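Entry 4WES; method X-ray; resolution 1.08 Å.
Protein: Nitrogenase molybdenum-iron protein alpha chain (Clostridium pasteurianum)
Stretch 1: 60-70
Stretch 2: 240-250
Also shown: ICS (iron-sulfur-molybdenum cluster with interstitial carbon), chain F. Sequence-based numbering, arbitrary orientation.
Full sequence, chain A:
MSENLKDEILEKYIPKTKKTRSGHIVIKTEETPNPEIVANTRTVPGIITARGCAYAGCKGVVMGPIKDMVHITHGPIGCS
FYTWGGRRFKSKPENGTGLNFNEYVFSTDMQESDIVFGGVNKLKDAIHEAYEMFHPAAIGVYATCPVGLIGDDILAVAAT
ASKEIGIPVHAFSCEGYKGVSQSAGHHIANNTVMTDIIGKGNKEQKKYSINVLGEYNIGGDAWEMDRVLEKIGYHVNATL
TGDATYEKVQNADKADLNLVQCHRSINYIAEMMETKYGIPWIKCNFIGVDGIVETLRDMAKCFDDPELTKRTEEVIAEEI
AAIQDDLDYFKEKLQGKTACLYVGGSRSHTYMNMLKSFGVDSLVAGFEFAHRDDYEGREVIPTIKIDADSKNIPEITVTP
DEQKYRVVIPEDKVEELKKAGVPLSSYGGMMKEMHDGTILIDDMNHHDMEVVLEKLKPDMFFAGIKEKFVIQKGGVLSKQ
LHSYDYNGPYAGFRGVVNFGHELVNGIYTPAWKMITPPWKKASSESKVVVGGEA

Stretch 1 (60-70) GVVMGPIKDMV
Stretch 2 (240-250) LTGDATYEKVQ

Two segments of one chain, at least 175 residues apart in sequence wherever they touch, pack through tight turns and bury 558 Å² in total. The first leaves a helix that includes Val 61 and Met 63 through a type I turn from Met 63 to Ile 66, closed by Ile 66 N to Met 63 O at 3.0 Å; a second type I turn, Ile 66 to Met 69, follows at once. The second passes a cis peptide before Thr 241, makes a type II turn to Ala 244 (Ala 244 N to Thr 241 O, 3.0 Å), with Asp 243 at phi/psi 56/24°, and enters a helix at Tyr 246. Pro 65 lies beside Gly 242 (CA–CA 5.6 Å) and Ile 66 beside Ala 244 (5.0 Å).

At the first helix, Thr 241 (chi1 p) points toward the other stretch and its OG1 donates to Val 62 O at 2.7 Å. The Pro 65 ring, C-gamma exo, fits against this residue, with CB 3.4 Å from Thr 241 O. A water bridges the remaining gap, donating to Pro 65 O and accepting from Asp 243 N, both at 2.8 Å.

Ile 66 (chi1 m, chi2 t; phi/psi -69/109°) is the central bump. Its branched side chain fills a hollow lined by Thr 241, Ala 244, Tyr 246 and Val 249: CG1 lies 4.0 Å from Thr 241 CB, CG2 4.3 Å from Tyr 246 CB, and CD1 4.1 Å from Val 249 CG2. The small methyl of Ala 244 forms part of the wall, while its carbonyl O accepts from Lys 67 N at 3.0 Å and nearly straight (168°).

Lys 67 leaves its backbone with chi1 p and then extends through three t torsions. Its CE passes 3.7 Å from Thr 245 CG2, and its NZ reaches Asp 243, forming a salt bridge to OD1 (2.8 Å) and a hydrogen bond to O (3.1 Å).

Asp 68 (chi1 p, chi2 -7°) meets the start of the second helix. Its OD1 accepts from Tyr 246 N at 2.8 Å, while OD2 receives a water hydrogen bond at 2.7 Å; that water accepts from Glu 247 N at 2.9 Å. Thr 245 (chi1 p) caps the helix itself, OG1 accepting from Lys 248 N at 3.0 Å. Beyond, the extended all-t Met 69 brings SD 4.0 Å from Tyr 246 CD1, oblique to the ring.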

# COMPACT_ATOMS: atom_id res chain seq x y z
N GLY A 60 -8.71 12.00 31.18
CA GLY A 60 -8.54 12.18 29.75
C GLY A 60 -8.26 13.61 29.33
O GLY A 60 -7.62 13.83 28.30
N VAL A 61 -8.76 14.56 30.12
CA VAL A 61 -8.75 15.97 29.75
C VAL A 61 -7.72 16.76 30.56
O VAL A 61 -6.70 17.18 30.03
CB VAL A 61 -10.17 16.58 29.80
CG1 VAL A 61 -10.13 18.09 29.59
CG2 VAL A 61 -11.06 15.89 28.76
N VAL A 62 -7.95 16.97 31.85
CA VAL A 62 -7.07 17.87 32.59
C VAL A 62 -5.71 17.27 32.92
O VAL A 62 -4.67 17.93 32.76
CB VAL A 62 -7.77 18.42 33.86
CG1 VAL A 62 -6.80 19.25 34.70
CG2 VAL A 62 -8.99 19.24 33.47
N MET A 63 -5.66 16.03 33.37
CA MET A 63 -4.42 15.48 33.93
C MET A 63 -3.52 14.79 32.90
O MET A 63 -2.30 14.94 32.96
CB MET A 63 -4.72 14.51 35.05
CG MET A 63 -5.33 15.19 36.25
SD MET A 63 -4.31 16.48 36.99
CE MET A 63 -2.83 15.54 37.35
N GLY A 64 -4.11 14.03 31.97
CA GLY A 64 -3.37 13.30 30.98
C GLY A 64 -2.23 14.05 30.29
O GLY A 64 -1.20 13.44 30.03
N PRO A 65 -2.44 15.32 29.94
CA PRO A 65 -1.37 16.02 29.24
C PRO A 65 -0.07 16.21 29.99
O PRO A 65 0.92 16.58 29.38
CB PRO A 65 -2.00 17.35 28.87
CG PRO A 65 -3.48 17.04 28.79
CD PRO A 65 -3.69 16.09 29.91
N ILE A 66 -0.07 16.06 31.31
CA ILE A 66 1.19 16.21 32.08
C ILE A 66 2.09 15.04 31.71
O ILE A 66 1.84 13.90 32.09
CB ILE A 66 0.95 16.31 33.59
CG1 ILE A 66 0.02 17.47 33.92
CG2 ILE A 66 2.31 16.48 34.30
CD1 ILE A 66 -0.33 17.60 35.38
N LYS A 67 3.16 15.31 30.96
CA LYS A 67 3.82 14.30 30.16
C LYS A 67 4.83 13.45 30.89
O LYS A 67 5.23 12.41 30.40
CB LYS A 67 4.49 14.97 28.96
CG LYS A 67 5.64 15.90 29.35
CD LYS A 67 6.03 16.87 28.26
CE LYS A 67 6.99 17.90 28.79
NZ LYS A 67 7.39 18.86 27.75
N ASP A 68 5.31 13.93 32.06
CA ASP A 68 6.33 13.19 32.82
C ASP A 68 5.75 12.62 34.12
O ASP A 68 6.50 12.17 35.00
CB ASP A 68 7.58 14.02 33.07
CG ASP A 68 7.33 15.29 33.85
OD1 ASP A 68 6.17 15.64 34.12
OD2 ASP A 68 8.33 15.93 34.16
N MET A 69 4.42 12.58 34.19
CA MET A 69 3.68 11.88 35.22
C MET A 69 3.09 10.61 34.63
O MET A 69 2.53 10.68 33.54
CB MET A 69 2.61 12.85 35.76
CG MET A 69 1.64 12.39 36.81
SD MET A 69 0.79 13.84 37.47
CE MET A 69 -0.39 12.95 38.51
N VAL A 70 3.23 9.48 35.33
CA VAL A 70 2.58 8.24 34.87
C VAL A 70 1.15 8.21 35.39
O VAL A 70 0.92 8.25 36.58
CB VAL A 70 3.38 6.99 35.30
CG1 VAL A 70 2.54 5.72 35.12
CG2 VAL A 70 4.67 6.89 34.53
N LEU A 240 -1.18 25.13 31.91
CA LEU A 240 -1.93 24.06 32.55
C LEU A 240 -2.96 23.53 31.58
O LEU A 240 -3.99 24.18 31.35
CB LEU A 240 -2.59 24.54 33.85
CG LEU A 240 -1.73 24.39 35.11
CD1 LEU A 240 -0.40 25.09 35.01
CD2 LEU A 240 -2.49 24.79 36.35
N THR A 241 -2.70 22.37 30.94
CA THR A 241 -1.61 21.43 31.18
C THR A 241 -0.90 20.99 29.88
O THR A 241 -0.12 20.05 29.90
CB THR A 241 -2.10 20.19 31.94
OG1 THR A 241 -3.20 19.64 31.20
CG2 THR A 241 -2.53 20.51 33.34
N GLY A 242 -1.16 21.69 28.76
CA GLY A 242 -0.58 21.26 27.49
C GLY A 242 0.95 21.31 27.47
O GLY A 242 1.56 22.33 27.81
N ASP A 243 1.53 20.17 27.11
CA ASP A 243 2.97 19.96 27.11
C ASP A 243 3.62 20.23 28.46
O ASP A 243 4.83 20.47 28.50
CB ASP A 243 3.66 20.79 26.00
CG ASP A 243 5.08 20.33 25.73
OD1 ASP A 243 5.37 19.12 25.77
OD2 ASP A 243 5.96 21.22 25.51
N ALA A 244 2.88 20.14 29.56
CA ALA A 244 3.42 20.48 30.86
C ALA A 244 4.30 19.39 31.43
O ALA A 244 4.04 18.20 31.29
CB ALA A 244 2.29 20.73 31.85
N THR A 245 5.34 19.84 32.14
CA THR A 245 6.00 18.99 33.11
C THR A 245 5.32 19.12 34.46
O THR A 245 4.73 20.17 34.79
CB THR A 245 7.49 19.35 33.28
OG1 THR A 245 7.57 20.67 33.81
CG2 THR A 245 8.23 19.21 31.98
N TYR A 246 5.48 18.08 35.27
CA TYR A 246 4.98 18.13 36.64
C TYR A 246 5.57 19.31 37.40
O TYR A 246 4.88 20.04 38.13
CB TYR A 246 5.30 16.79 37.31
CG TYR A 246 4.78 16.66 38.71
CD1 TYR A 246 3.44 16.38 38.95
CD2 TYR A 246 5.63 16.79 39.81
CE1 TYR A 246 2.95 16.23 40.22
CE2 TYR A 246 5.13 16.63 41.09
CZ TYR A 246 3.81 16.36 41.31
OH TYR A 246 3.34 16.23 42.58
N GLU A 247 6.89 19.53 37.24
CA GLU A 247 7.56 20.61 37.95
C GLU A 247 7.00 21.97 37.56
O GLU A 247 6.89 22.87 38.41
CB GLU A 247 9.05 20.51 37.70
CG GLU A 247 9.87 21.61 38.36
CD GLU A 247 11.33 21.39 38.10
OE1 GLU A 247 11.91 22.20 37.36
OE2 GLU A 247 11.88 20.40 38.63
N LYS A 248 6.65 22.16 36.29
CA LYS A 248 6.07 23.45 35.91
C LYS A 248 4.73 23.66 36.60
O LYS A 248 4.40 24.79 37.02
CB LYS A 248 5.97 23.62 34.39
CG LYS A 248 7.35 23.95 33.84
CD LYS A 248 7.59 23.82 32.38
CE LYS A 248 6.89 24.86 31.61
NZ LYS A 248 7.20 24.85 30.12
N VAL A 249 3.90 22.61 36.72
CA VAL A 249 2.67 22.78 37.45
C VAL A 249 2.95 23.10 38.93
O VAL A 249 2.29 23.96 39.53
CB VAL A 249 1.76 21.55 37.28
CG1 VAL A 249 0.43 21.76 37.97
CG2 VAL A 249 1.52 21.23 35.79
N GLN A 250 3.94 22.43 39.51
CA GLN A 250 4.34 22.75 40.89
C GLN A 250 4.74 24.19 41.11
O GLN A 250 4.59 24.71 42.21
CB GLN A 250 5.51 21.88 41.34
CG GLN A 250 5.17 20.42 41.57
CD GLN A 250 6.36 19.70 42.13
OE1 GLN A 250 7.43 19.71 41.51
NE2 GLN A 250 6.19 19.09 43.29
FE1 ICS F . -12.01 23.13 27.87
MO1 ICS F . -13.24 17.78 23.60
FE2 ICS F . -12.90 20.63 27.74
FE3 ICS F . -10.87 21.40 26.19
FE4 ICS F . -13.31 22.34 25.75
FE5 ICS F . -13.80 20.35 24.18
FE6 ICS F . -13.33 18.66 26.14
FE7 ICS F . -11.38 19.42 24.61
CX ICS F . -12.62 20.52 25.77
S1A ICS F . -14.22 22.46 27.86
S1B ICS F . -15.09 18.60 24.78
S2A ICS F . -10.86 21.29 28.48
S2B ICS F . -13.64 18.61 28.30
S3A ICS F . -14.67 22.42 23.99
S3B ICS F . -11.72 17.33 25.37
S4A ICS F . -11.37 23.56 25.70
S4B ICS F . -12.32 19.70 22.62
S5A ICS F . -9.38 20.29 24.95
O HOH W 1 0.66 17.53 26.74
O HOH W 2 8.83 17.61 36.17